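Local structure of alpha-n-acetylglucosaminidase family protein (Clostridium perfringens, 4A41) at residues A24-Q27 / G28-K31. The protein binds galactose as a family 32 carbohydrate-binding module of a family 89 alpha-N-acetylglucosaminidase. Sequence-based numbering, arbitrary orientation.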
loop_
_atom_site.group_PDB
_atom_site.type_symbol
_atom_site.label_atom_id
_atom_site.label_comp_id
_atom_site.label_asym_id
_atom_site.label_seq_id
_atom_site.Cartn_x
_atom_site.Cartn_y
_atom_site.Cartn_z
ATOM N N ALA A 24 -0.635 -15.133 3.963
ATOM C CA ALA A 24 -1.334 -13.871 3.754
ATOM C C ALA A 24 -2.646 -13.827 4.525
ATOM O O ALA A 24 -3.490 -14.743 4.434
ATOM C CB ALA A 24 -1.564 -13.607 2.265
ATOM N N LEU A 25 -2.827 -12.750 5.285
ATOM C CA LEU A 25 -4.101 -12.492 5.925
ATOM C C LEU A 25 -5.177 -12.263 4.875
ATOM O O LEU A 25 -4.896 -11.661 3.823
ATOM C CB LEU A 25 -3.995 -11.291 6.854
ATOM C CG LEU A 25 -3.093 -11.528 8.055
ATOM C CD1 LEU A 25 -2.747 -10.164 8.680
ATOM C CD2 LEU A 25 -3.838 -12.449 9.053
ATOM N N PRO A 26 -6.403 -12.732 5.136
ATOM C CA PRO A 26 -7.485 -12.554 4.150
ATOM C C PRO A 26 -7.777 -11.084 3.876
ATOM O O PRO A 26 -8.071 -10.305 4.800
ATOM C CB PRO A 26 -8.689 -13.258 4.794
ATOM C CG PRO A 26 -8.103 -14.154 5.843
ATOM C CD PRO A 26 -6.812 -13.548 6.297
ATOM N N GLN A 27 -7.720 -10.702 2.603
ATOM C CA GLN A 27 -7.940 -9.302 2.227
ATOM C C GLN A 27 -9.393 -8.844 2.482
ATOM O O GLN A 27 -9.642 -7.668 2.713
ATOM C CB GLN A 27 -7.577 -9.072 0.754
ATOM C CG GLN A 27 -6.087 -9.154 0.450
ATOM C CD GLN A 27 -5.832 -8.944 -1.033
ATOM O OE1 GLN A 27 -6.552 -9.473 -1.889
ATOM N NE2 GLN A 27 -4.852 -8.133 -1.345
ATOM N N GLY A 28 -10.344 -9.795 2.448
ATOM C CA GLY A 28 -11.753 -9.442 2.621
ATOM C C GLY A 28 -12.120 -9.076 4.041
ATOM O O GLY A 28 -13.176 -8.480 4.279
ATOM N N ASN A 29 -11.186 -9.335 4.960
ATOM C CA ASN A 29 -11.368 -8.919 6.345
ATOM C C ASN A 29 -10.736 -7.555 6.660
ATOM O O ASN A 29 -10.823 -7.086 7.811
ATOM C CB ASN A 29 -10.813 -9.968 7.315
ATOM C CG ASN A 29 -11.678 -11.216 7.344
ATOM O OD1 ASN A 29 -12.871 -11.158 7.011
ATOM N ND2 ASN A 29 -11.071 -12.340 7.647
ATOM N N MET A 30 -10.096 -6.950 5.662
ATOM C CA MET A 30 -9.393 -5.677 5.848
ATOM C C MET A 30 -10.247 -4.528 5.354
ATOM O O MET A 30 -11.219 -4.714 4.586
ATOM C CB MET A 30 -8.079 -5.672 5.073
ATOM C CG MET A 30 -7.160 -6.845 5.392
ATOM S SD MET A 30 -5.627 -6.694 4.451
ATOM C CE MET A 30 -4.780 -8.154 5.052
ATOM N N LYS A 31 -9.871 -3.332 5.786
ATOM C CA LYS A 31 -10.439 -2.107 5.245
ATOM C C LYS A 31 -9.273 -1.195 4.872
ATOM O O LYS A 31 -8.368 -0.962 5.677
ATOM C CB LYS A 31 -11.387 -1.434 6.245
ATOM C CG LYS A 31 -12.572 -2.308 6.658
ATOM C CD LYS A 31 -13.587 -1.513 7.458
ATOM C CE LYS A 31 -14.960 -2.195 7.408
HETATM O O HOH W 1 -11.731 -5.953 2.105
#
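Two successive i to i+3 backbone hydrogen bonds wind Pro-26 to Met-30 into a short 3-10 turn: Asn-29 N donates to Pro-26 O (3.3 Å) and Met-30 N to Gln-27 O (3.1 Å). Gln-27 O is gripped a second time by a water, which also donates to Met-30 O and so ties the turn to the chain leaving it.

The apolar contacts run back along the turn. With CG turned away from its carbonyl carbon (chi1 -54°) and the chain extended beyond, Met-30 passes SD near Gln-27 CA. Its methyl CE comes to rest against Leu-25 CB (3.7 Å). A separate van der Waals contact lies on the exposed side, where the Asn-29 side chain crosses that of Pro-26, with ND2 3.8 Å from Pro-26 CB.

The amide of Gln-27 is held by strand 153-160: NE2 bonds to Leu-157 O and to OE1 of Glu-156, a residue of the calcium site. The turn leads into edge strand 31-34; Met-30 packs on Leu-75 and Leu-77 of strand 71-77, while Leu-25 meets Val-159 of strand 153-160, joining the two sheets of the beta-sandwich at its surface.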